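Local structure of delta (Bacillus subtilis, 3ZH9) at residues His15-Tyr21 with His137-Ala143; Asn48-Leu54 with Arg76-Asn82; Leu54-Leu59 with Ile95-Val99. The protein probably serves as the wrench that opens the dimeric beta ring, within the ATP-driven complex that loads this sliding ring onto primed DNA. One frame throughout, in Å; residues are numbered along the deposited sequence.

Interactions 1 and 2 belong to one five-stranded parallel sheet, and strand 113-119 runs between their strand pairs. Their centres are 14 Å apart and their nearest atoms about 7 Å apart, with no direct touch. Interaction 3 continues from interaction 2: the two share L54, their centres lie 12 Å apart, and D57 OD2 approaches F52 CA to 3.5 Å while accepting a hydrogen bond from D53 N. L54 O accepts from H97 NE2 and so ties the loop leaving strand 49-53 to the segment ahead of helix 99-107. Interaction 3 is more remote from interaction 1, at 19 Å between centres. Glycerol, probably from the crystallisation liquor, lies near H137, V51 and I95.

Interaction 1 (His15-Tyr21 with His137-Ala143); sequences HPVYCLY and HAFMMEA
E142 lies over one face of the Y21 ring, its CB 3.4 Å from Y21 CZ in a CH-pi contact, and its carboxylate plane is turned 27° from the ring. Y21 reaches across because its CG sits between the backbone N and the carbonyl carbon (chi1 72°), which swings the ring toward strand 139-142 until CE1 meets M140 CE at 3.8 Å. Three rings gather at the other end. H15 and F139 meet rim to rim, CD2 to CD2 at 3.3 Å, whereas Y18 and F139 are nearly parallel but slid apart, with Y18 CD2 3.6 Å from F139 CB. The Y18 hydroxyl accepts a bond from H15 N, 2.9 Å from OH, which ties the turn before the strand to this cluster.

M140 bends at both chi2 and chi3, bringing SD within 3.7 Å of C19 CB. The backbone ladder runs F139 N to V17 O, C19 N to F139 O, M141 N to C19 O, Y21 N to M141 O and A143 N to Y21 O. V17 O has a second donor, water 1, which also donates to H137 O and so bridges the start of the pair.

Helices 2-10 and 25-39 pack on the face of Y18, L20, F139 and M141, while strand 113-119 bonds to the other side of 17-21. An inner first strand flanked by strand 113-119 and the parallel edge strand 139-142, in the sheet order 2-3-4-1-5, is the arrangement of the AAA+ type of P-loop NTPase fold.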
loop_
_atom_site.group_PDB
_atom_site.type_symbol
_atom_site.label_atom_id
_atom_site.label_comp_id
_atom_site.label_asym_id
_atom_site.label_seq_id
_atom_site.Cartn_x
_atom_site.Cartn_y
_atom_site.Cartn_z
ATOM N N HIS A 15 22.698 -7.327 -7.669
ATOM C CA HIS A 15 22.723 -8.253 -8.784
ATOM C C HIS A 15 22.323 -7.576 -10.099
ATOM O O HIS A 15 21.760 -6.499 -10.092
ATOM C CB HIS A 15 21.873 -9.482 -8.439
ATOM C CG HIS A 15 22.250 -10.086 -7.112
ATOM N ND1 HIS A 15 23.498 -10.626 -6.868
ATOM C CD2 HIS A 15 21.566 -10.179 -5.944
ATOM C CE1 HIS A 15 23.556 -11.052 -5.618
ATOM N NE2 HIS A 15 22.398 -10.789 -5.034
ATOM N N PRO A 16 22.671 -8.199 -11.230
ATOM C CA PRO A 16 22.443 -7.569 -12.542
ATOM C C PRO A 16 20.962 -7.520 -12.932
ATOM O O PRO A 16 20.594 -6.653 -13.710
ATOM C CB PRO A 16 23.227 -8.465 -13.514
ATOM C CG PRO A 16 24.240 -9.186 -12.649
ATOM C CD PRO A 16 23.516 -9.402 -11.323
ATOM N N VAL A 17 20.139 -8.431 -12.409
ATOM C CA VAL A 17 18.723 -8.492 -12.797
ATOM C C VAL A 17 17.819 -8.741 -11.575
ATOM O O VAL A 17 18.021 -9.710 -10.813
ATOM C CB VAL A 17 18.450 -9.600 -13.854
ATOM C CG1 VAL A 17 16.996 -9.592 -14.280
ATOM C CG2 VAL A 17 19.353 -9.457 -15.072
ATOM N N TYR A 18 16.835 -7.860 -11.390
ATOM C CA TYR A 18 15.787 -8.059 -10.373
ATOM C C TYR A 18 14.423 -8.080 -11.026
ATOM O O TYR A 18 14.190 -7.415 -12.041
ATOM C CB TYR A 18 15.758 -6.940 -9.335
ATOM C CG TYR A 18 16.970 -6.869 -8.455
ATOM C CD1 TYR A 18 18.145 -6.279 -8.913
ATOM C CD2 TYR A 18 16.950 -7.403 -7.171
ATOM C CE1 TYR A 18 19.257 -6.193 -8.112
ATOM C CE2 TYR A 18 18.072 -7.348 -6.362
ATOM C CZ TYR A 18 19.220 -6.726 -6.833
ATOM O OH TYR A 18 20.341 -6.651 -6.045
ATOM N N CYS A 19 13.520 -8.842 -10.427
ATOM C CA CYS A 19 12.127 -8.782 -10.785
ATOM C C CYS A 19 11.329 -8.565 -9.512
ATOM O O CYS A 19 11.216 -9.465 -8.648
ATOM C CB CYS A 19 11.670 -10.048 -11.520
ATOM S SG CYS A 19 9.914 -9.948 -12.027
ATOM N N LEU A 20 10.805 -7.355 -9.384
ATOM C CA LEU A 20 10.041 -6.971 -8.206
ATOM C C LEU A 20 8.567 -7.023 -8.598
ATOM O O LEU A 20 8.138 -6.348 -9.542
ATOM C CB LEU A 20 10.428 -5.559 -7.745
ATOM C CG LEU A 20 11.919 -5.174 -7.792
ATOM C CD1 LEU A 20 12.161 -3.738 -7.293
ATOM C CD2 LEU A 20 12.768 -6.145 -7.008
ATOM N N TYR A 21 7.794 -7.845 -7.904
ATOM C CA TYR A 21 6.389 -8.007 -8.262
ATOM C C TYR A 21 5.496 -8.057 -7.026
ATOM O O TYR A 21 5.978 -8.073 -5.893
ATOM C CB TYR A 21 6.185 -9.244 -9.147
ATOM C CG TYR A 21 6.332 -10.557 -8.398
ATOM C CD1 TYR A 21 7.585 -11.080 -8.124
ATOM C CD2 TYR A 21 5.211 -11.264 -7.961
ATOM C CE1 TYR A 21 7.729 -12.286 -7.429
ATOM C CE2 TYR A 21 5.338 -12.469 -7.268
ATOM C CZ TYR A 21 6.601 -12.968 -7.006
ATOM O OH TYR A 21 6.752 -14.142 -6.319
ATOM N N HIS A 137 17.055 -16.564 -13.697
ATOM C CA HIS A 137 18.109 -15.563 -13.840
ATOM C C HIS A 137 17.940 -14.285 -13.011
ATOM O O HIS A 137 18.919 -13.593 -12.739
ATOM C CB HIS A 137 18.257 -15.178 -15.307
ATOM C CG HIS A 137 18.774 -16.285 -16.164
ATOM N ND1 HIS A 137 20.075 -16.733 -16.093
ATOM C CD2 HIS A 137 18.171 -17.028 -17.122
ATOM C CE1 HIS A 137 20.252 -17.704 -16.971
ATOM N NE2 HIS A 137 19.112 -17.900 -17.609
ATOM N N ALA A 138 16.712 -13.960 -12.622
ATOM C CA ALA A 138 16.475 -12.741 -11.858
ATOM C C ALA A 138 16.384 -13.019 -10.357
ATOM O O ALA A 138 15.995 -14.106 -9.953
ATOM C CB ALA A 138 15.214 -12.035 -12.349
ATOM N N PHE A 139 16.768 -12.032 -9.550
ATOM C CA PHE A 139 16.453 -11.998 -8.124
ATOM C C PHE A 139 14.993 -11.601 -8.009
ATOM O O PHE A 139 14.634 -10.434 -8.210
ATOM C CB PHE A 139 17.342 -10.975 -7.385
ATOM C CG PHE A 139 17.323 -11.099 -5.865
ATOM C CD1 PHE A 139 16.196 -11.556 -5.183
ATOM C CD2 PHE A 139 18.447 -10.736 -5.113
ATOM C CE1 PHE A 139 16.196 -11.663 -3.776
ATOM C CE2 PHE A 139 18.460 -10.838 -3.708
ATOM C CZ PHE A 139 17.332 -11.303 -3.041
ATOM N N MET A 140 14.156 -12.573 -7.675
ATOM C CA MET A 140 12.707 -12.365 -7.577
ATOM C C MET A 140 12.401 -11.837 -6.189
ATOM O O MET A 140 12.967 -12.303 -5.215
ATOM C CB MET A 140 11.946 -13.688 -7.769
ATOM C CG MET A 140 12.257 -14.456 -9.052
ATOM S SD MET A 140 11.675 -13.635 -10.563
ATOM C CE MET A 140 9.917 -13.431 -10.266
ATOM N N MET A 141 11.518 -10.856 -6.102
ATOM C CA MET A 141 11.077 -10.358 -4.813
ATOM C C MET A 141 9.596 -10.068 -4.891
ATOM O O MET A 141 9.134 -9.292 -5.729
ATOM C CB MET A 141 11.834 -9.096 -4.436
ATOM C CG MET A 141 11.529 -8.602 -3.040
ATOM S SD MET A 141 11.744 -6.813 -2.871
ATOM C CE MET A 141 10.304 -6.126 -3.697
ATOM N N GLU A 142 8.838 -10.701 -4.022
ATOM C CA GLU A 142 7.410 -10.452 -4.013
ATOM C C GLU A 142 7.044 -9.476 -2.907
ATOM O O GLU A 142 7.382 -9.708 -1.749
ATOM C CB GLU A 142 6.657 -11.756 -3.801
ATOM C CG GLU A 142 5.174 -11.553 -3.688
ATOM C CD GLU A 142 4.466 -12.828 -3.312
ATOM O OE1 GLU A 142 5.040 -13.609 -2.524
ATOM O OE2 GLU A 142 3.345 -13.048 -3.807
ATOM N N ALA A 143 6.350 -8.393 -3.260
ATOM C CA ALA A 143 5.771 -7.501 -2.254
ATOM C C ALA A 143 4.252 -7.672 -2.222
ATOM O O ALA A 143 3.510 -6.897 -2.838
ATOM C CB ALA A 143 6.133 -6.053 -2.536
HETATM O O HOH W 1 20.521 -11.352 -11.152
#

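Interaction 2 (Asn48-Leu54 with Arg76-Asn82); sequences NLSVFDL and RLVIVKN
R76 meets N48 at the start of the pair: N48 OD1 lies over one face of the guanidinium, 3.8 Å from R76 NH2, with the amide plane turned 56° from it. The arginine starts with CG anti to the backbone N (chi1 162°) and bends at chi3, which brings the guanidinium back to N48. The guanidinium is held by carbonyls of the chain, NE by T68 O, NH2 by F69 O and NH1 by F47 O, while N48 OD1 takes its hydrogen bond from F71 N. Water 2, at the guanidinium edge, accepts from NH1 and donates to S50 OG and L77 O; S50 OG also pairs with D65 OD2 of helix 59-66.

L77 gives its N-H to N48 O at 2.7 Å and lies alongside L49, CD2 3.8 Å from L49 CD1, both leucines pointing the same way. V78 follows on the opposite face, where its CG1 approaches F52 CE1 obliquely. I79 donates to S50 O and accepts from F52 N at 2.7 Å; its O also lies at the edge of the F52 ring, near the ring plane. V80 packs tightly on L54, CG1 to CD1 only 3.5 Å.

K81 takes F52 O with its N and gives its O to L54 N, 2.9 Å away. Its extended chain passes V51, CE 3.8 Å from V51 CG1, and the ammonium stays 6.1 Å (NZ to OD2) from the D53 carboxylate, too far for a salt bridge; D53 OD1 instead accepts from E55 N.

Helix 59-66 packs on the F52 and V80 face and helix 25-39 on L77 and I79 of the other, while V51 is exposed. Neighbouring parallel strands joined through helix 59-66 form a beta-alpha-beta crossover, here at the outer edge of the P-loop NTPase-like sheet.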
loop_
_atom_site.group_PDB
_atom_site.type_symbol
_atom_site.label_atom_id
_atom_site.label_comp_id
_atom_site.label_asym_id
_atom_site.label_seq_id
_atom_site.Cartn_x
_atom_site.Cartn_y
_atom_site.Cartn_z
ATOM N N ASN A 48 23.279 7.703 -15.905
ATOM C CA ASN A 48 23.378 6.316 -15.450
ATOM C C ASN A 48 22.077 5.775 -14.861
ATOM O O ASN A 48 22.046 4.704 -14.249
ATOM C CB ASN A 48 24.530 6.177 -14.456
ATOM C CG ASN A 48 25.886 6.404 -15.102
ATOM O OD1 ASN A 48 26.173 5.860 -16.163
ATOM N ND2 ASN A 48 26.722 7.214 -14.465
ATOM N N LEU A 49 20.997 6.518 -15.055
ATOM C CA LEU A 49 19.693 6.066 -14.599
ATOM C C LEU A 49 18.696 6.210 -15.727
ATOM O O LEU A 49 18.636 7.253 -16.369
ATOM C CB LEU A 49 19.241 6.884 -13.394
ATOM C CG LEU A 49 17.812 6.632 -12.902
ATOM C CD1 LEU A 49 17.557 5.144 -12.645
ATOM C CD2 LEU A 49 17.549 7.443 -11.651
ATOM N N SER A 50 17.929 5.161 -15.994
ATOM C CA SER A 50 16.878 5.249 -17.001
ATOM C C SER A 50 15.647 4.524 -16.506
ATOM O O SER A 50 15.742 3.434 -15.931
ATOM C CB SER A 50 17.320 4.641 -18.331
ATOM O OG SER A 50 18.654 4.986 -18.627
ATOM N N VAL A 51 14.492 5.138 -16.734
ATOM C CA VAL A 51 13.217 4.546 -16.379
ATOM C C VAL A 51 12.316 4.423 -17.605
ATOM O O VAL A 51 12.096 5.394 -18.339
ATOM C CB VAL A 51 12.494 5.404 -15.350
ATOM C CG1 VAL A 51 11.192 4.734 -14.938
ATOM C CG2 VAL A 51 13.400 5.664 -14.160
ATOM N N PHE A 52 11.798 3.227 -17.832
ATOM C CA PHE A 52 10.866 3.013 -18.929
ATOM C C PHE A 52 9.534 2.481 -18.405
ATOM O O PHE A 52 9.483 1.848 -17.353
ATOM C CB PHE A 52 11.463 2.036 -19.948
ATOM C CG PHE A 52 12.768 2.504 -20.547
ATOM C CD1 PHE A 52 13.975 2.284 -19.884
ATOM C CD2 PHE A 52 12.787 3.167 -21.770
ATOM C CE1 PHE A 52 15.172 2.711 -20.427
ATOM C CE2 PHE A 52 13.987 3.599 -22.322
ATOM C CZ PHE A 52 15.181 3.371 -21.649
ATOM N N ASP A 53 8.460 2.742 -19.145
ATOM C CA ASP A 53 7.140 2.193 -18.828
ATOM C C ASP A 53 6.643 1.432 -20.058
ATOM O O ASP A 53 6.363 2.029 -21.096
ATOM C CB ASP A 53 6.181 3.327 -18.436
ATOM C CG ASP A 53 4.819 2.827 -17.973
ATOM O OD1 ASP A 53 4.433 1.683 -18.308
ATOM O OD2 ASP A 53 4.126 3.598 -17.277
ATOM N N LEU A 54 6.546 0.113 -19.952
ATOM C CA LEU A 54 6.203 -0.700 -21.111
ATOM C C LEU A 54 4.759 -0.503 -21.592
ATOM O O LEU A 54 4.354 -1.074 -22.606
ATOM C CB LEU A 54 6.491 -2.176 -20.834
ATOM C CG LEU A 54 7.968 -2.480 -20.584
ATOM C CD1 LEU A 54 8.194 -3.986 -20.420
ATOM C CD2 LEU A 54 8.836 -1.905 -21.723
ATOM N N ARG A 76 25.256 1.242 -13.965
ATOM C CA ARG A 76 24.130 1.900 -14.588
ATOM C C ARG A 76 22.875 1.253 -13.987
ATOM O O ARG A 76 22.913 0.096 -13.582
ATOM C CB ARG A 76 24.254 1.653 -16.091
ATOM C CG ARG A 76 23.047 1.861 -16.927
ATOM C CD ARG A 76 23.368 1.501 -18.372
ATOM N NE ARG A 76 24.341 2.411 -18.978
ATOM C CZ ARG A 76 24.207 3.737 -19.016
ATOM N NH1 ARG A 76 23.149 4.319 -18.474
ATOM N NH2 ARG A 76 25.138 4.486 -19.587
ATOM N N LEU A 77 21.787 2.011 -13.878
ATOM C CA LEU A 77 20.519 1.477 -13.390
ATOM C C LEU A 77 19.441 1.640 -14.449
ATOM O O LEU A 77 19.198 2.739 -14.931
ATOM C CB LEU A 77 20.081 2.177 -12.097
ATOM C CG LEU A 77 18.755 1.734 -11.459
ATOM C CD1 LEU A 77 18.726 0.223 -11.193
ATOM C CD2 LEU A 77 18.526 2.496 -10.161
ATOM N N VAL A 78 18.784 0.546 -14.807
ATOM C CA VAL A 78 17.743 0.603 -15.820
ATOM C C VAL A 78 16.468 0.012 -15.243
ATOM O O VAL A 78 16.439 -1.155 -14.838
ATOM C CB VAL A 78 18.117 -0.164 -17.110
ATOM C CG1 VAL A 78 16.897 -0.284 -18.025
ATOM C CG2 VAL A 78 19.294 0.508 -17.842
ATOM N N ILE A 79 15.422 0.829 -15.188
ATOM C CA ILE A 79 14.157 0.407 -14.607
ATOM C C ILE A 79 13.097 0.264 -15.689
ATOM O O ILE A 79 12.904 1.155 -16.524
ATOM C CB ILE A 79 13.706 1.397 -13.521
ATOM C CG1 ILE A 79 14.765 1.472 -12.420
ATOM C CG2 ILE A 79 12.352 1.010 -12.948
ATOM C CD1 ILE A 79 14.507 2.557 -11.429
ATOM N N VAL A 80 12.428 -0.878 -15.676
ATOM C CA VAL A 80 11.438 -1.212 -16.686
ATOM C C VAL A 80 10.126 -1.574 -16.014
ATOM O O VAL A 80 9.983 -2.671 -15.460
ATOM C CB VAL A 80 11.914 -2.392 -17.558
ATOM C CG1 VAL A 80 10.867 -2.748 -18.572
ATOM C CG2 VAL A 80 13.202 -2.032 -18.247
ATOM N N LYS A 81 9.170 -0.646 -16.050
ATOM C CA LYS A 81 7.879 -0.857 -15.394
ATOM C C LYS A 81 6.839 -1.534 -16.287
ATOM O O LYS A 81 6.845 -1.361 -17.512
ATOM C CB LYS A 81 7.308 0.472 -14.898
ATOM C CG LYS A 81 8.201 1.238 -13.934
ATOM C CD LYS A 81 7.557 2.577 -13.591
ATOM C CE LYS A 81 8.452 3.430 -12.713
ATOM N NZ LYS A 81 7.986 4.848 -12.699
ATOM N N ASN A 82 5.947 -2.296 -15.651
ATOM C CA ASN A 82 4.723 -2.823 -16.272
ATOM C C ASN A 82 4.887 -3.825 -17.416
ATOM O O ASN A 82 4.367 -3.604 -18.512
ATOM C CB ASN A 82 3.813 -1.684 -16.743
ATOM C CG ASN A 82 3.476 -0.711 -15.635
ATOM O OD1 ASN A 82 3.391 0.496 -15.867
ATOM N ND2 ASN A 82 3.292 -1.222 -14.427
HETATM O O HOH W 2 20.574 3.755 -17.377
#

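Interaction 3 (Leu54-Leu59 with Ile95-Val99); sequences LEEDPL and IEHNV
H97 is the tight point between these two loops, its imidazole presenting an edge to the bend at L54-L59. NE2 donates to L54 O at 2.7 Å; the N-H is somewhat bent (145°), but the oxygen lies near the ring plane and the nitrogen in the carbonyl plane, on a lone pair. At the same edge CE1 comes within 3.0 Å of D57 O. A chi1 of -66° sets CG anti to the carbonyl carbon and turns the ring into the bend, with L54 CB 3.6 Å from NE2. Beyond CE1 on the ring, ND1 is 3.2 Å from water 3, which accepts from L59 N at 3.0 Å and so connects the imidazole to the first residue of helix 59-66. L59 CD2 adds a close contact to N98 O, 3.2 Å away.

The other end is looser. I95 CG2 lies over one face of the H97 ring, towards the rim, while CD1 reaches the backbone at E56, 3.6 Å from its C. E55 and E56 direct their CB atoms away from this segment and are exposed to solvent.

Y84 adds a second tie, its OH hydrogen-bonding I95 O and, weakly, L54 O. The bend and the segment at 95-99 lead into helices 59-66 and 99-107, so the imidazole helps join the approaches to both. Since L54 O can only accept, NE2 must carry a proton; the two carbonyl oxygens here might stabilise positive charge, while the helix starts would tend to oppose it, leaving the state of ND1 open.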
loop_
_atom_site.group_PDB
_atom_site.type_symbol
_atom_site.label_atom_id
_atom_site.label_comp_id
_atom_site.label_asym_id
_atom_site.label_seq_id
_atom_site.Cartn_x
_atom_site.Cartn_y
_atom_site.Cartn_z
ATOM N N LEU A 54 6.546 0.113 -19.952
ATOM C CA LEU A 54 6.203 -0.700 -21.111
ATOM C C LEU A 54 4.759 -0.503 -21.592
ATOM O O LEU A 54 4.354 -1.074 -22.606
ATOM C CB LEU A 54 6.491 -2.176 -20.834
ATOM C CG LEU A 54 7.968 -2.480 -20.584
ATOM C CD1 LEU A 54 8.194 -3.986 -20.420
ATOM C CD2 LEU A 54 8.836 -1.905 -21.723
ATOM N N GLU A 55 3.987 0.297 -20.865
ATOM C CA GLU A 55 2.670 0.693 -21.341
ATOM C C GLU A 55 2.804 1.584 -22.572
ATOM O O GLU A 55 1.898 1.642 -23.402
ATOM C CB GLU A 55 1.903 1.454 -20.259
ATOM C CG GLU A 55 1.656 0.670 -18.983
ATOM C CD GLU A 55 0.525 -0.338 -19.106
ATOM O OE1 GLU A 55 0.126 -0.669 -20.245
ATOM O OE2 GLU A 55 0.034 -0.796 -18.051
ATOM N N GLU A 56 3.860 2.391 -22.589
ATOM C CA GLU A 56 4.090 3.357 -23.657
ATOM C C GLU A 56 5.467 3.378 -24.324
ATOM O O GLU A 56 5.643 4.040 -25.336
ATOM C CB GLU A 56 3.829 4.749 -23.107
ATOM C CG GLU A 56 4.828 5.158 -22.073
ATOM C CD GLU A 56 4.418 6.401 -21.351
ATOM O OE1 GLU A 56 3.272 6.831 -21.546
ATOM O OE2 GLU A 56 5.233 6.949 -20.590
ATOM N N ASP A 57 6.440 2.681 -23.753
ATOM C CA ASP A 57 7.821 2.729 -24.239
ATOM C C ASP A 57 8.244 1.395 -24.825
ATOM O O ASP A 57 7.754 0.349 -24.400
ATOM C CB ASP A 57 8.785 3.108 -23.114
ATOM C CG ASP A 57 8.430 4.420 -22.462
ATOM O OD1 ASP A 57 7.822 5.271 -23.146
ATOM O OD2 ASP A 57 8.767 4.600 -21.274
ATOM N N PRO A 58 9.162 1.430 -25.803
ATOM C CA PRO A 58 9.688 0.220 -26.447
ATOM C C PRO A 58 10.691 -0.535 -25.571
ATOM O O PRO A 58 11.586 0.057 -24.968
ATOM C CB PRO A 58 10.367 0.760 -27.703
ATOM C CG PRO A 58 10.751 2.153 -27.357
ATOM C CD PRO A 58 9.676 2.660 -26.431
ATOM N N LEU A 59 10.537 -1.850 -25.519
ATOM C CA LEU A 59 11.425 -2.693 -24.739
ATOM C C LEU A 59 12.850 -2.608 -25.271
ATOM O O LEU A 59 13.808 -2.641 -24.508
ATOM C CB LEU A 59 10.923 -4.141 -24.757
ATOM C CG LEU A 59 11.684 -5.139 -23.887
ATOM C CD1 LEU A 59 11.696 -4.669 -22.452
ATOM C CD2 LEU A 59 11.064 -6.522 -23.987
ATOM N N ILE A 95 0.975 -2.153 -26.708
ATOM C CA ILE A 95 2.161 -2.396 -27.538
ATOM C C ILE A 95 2.565 -3.873 -27.607
ATOM O O ILE A 95 2.554 -4.580 -26.597
ATOM C CB ILE A 95 3.391 -1.608 -27.002
ATOM C CG1 ILE A 95 3.067 -0.117 -26.863
ATOM C CG2 ILE A 95 4.614 -1.823 -27.895
ATOM C CD1 ILE A 95 4.236 0.725 -26.388
ATOM N N GLU A 96 2.936 -4.327 -28.799
ATOM C CA GLU A 96 3.422 -5.690 -28.983
ATOM C C GLU A 96 4.941 -5.715 -28.885
ATOM O O GLU A 96 5.640 -5.517 -29.880
ATOM C CB GLU A 96 2.964 -6.247 -30.336
ATOM N N HIS A 97 5.445 -5.970 -27.682
ATOM C CA HIS A 97 6.873 -5.861 -27.389
ATOM C C HIS A 97 7.726 -6.991 -27.954
ATOM O O HIS A 97 7.212 -7.968 -28.497
ATOM C CB HIS A 97 7.096 -5.780 -25.878
ATOM C CG HIS A 97 6.558 -4.532 -25.252
ATOM N ND1 HIS A 97 7.200 -3.316 -25.347
ATOM C CD2 HIS A 97 5.445 -4.314 -24.511
ATOM C CE1 HIS A 97 6.502 -2.401 -24.698
ATOM N NE2 HIS A 97 5.434 -2.982 -24.178
ATOM N N ASN A 98 9.037 -6.808 -27.850
ATOM C CA ASN A 98 10.035 -7.800 -28.213
ATOM C C ASN A 98 10.465 -8.622 -27.007
ATOM O O ASN A 98 11.571 -8.451 -26.515
ATOM C CB ASN A 98 11.250 -7.100 -28.801
ATOM C CG ASN A 98 12.240 -8.063 -29.398
ATOM O OD1 ASN A 98 11.938 -9.232 -29.603
ATOM N ND2 ASN A 98 13.427 -7.570 -29.693
ATOM N N VAL A 99 9.609 -9.511 -26.532
ATOM C CA VAL A 99 9.905 -10.294 -25.342
ATOM C C VAL A 99 11.166 -11.145 -25.502
ATOM O O VAL A 99 11.953 -11.264 -24.570
ATOM C CB VAL A 99 8.704 -11.168 -24.946
ATOM C CG1 VAL A 99 9.122 -12.261 -23.988
ATOM C CG2 VAL A 99 7.616 -10.300 -24.344
HETATM O O HOH W 3 9.143 -3.085 -27.845
#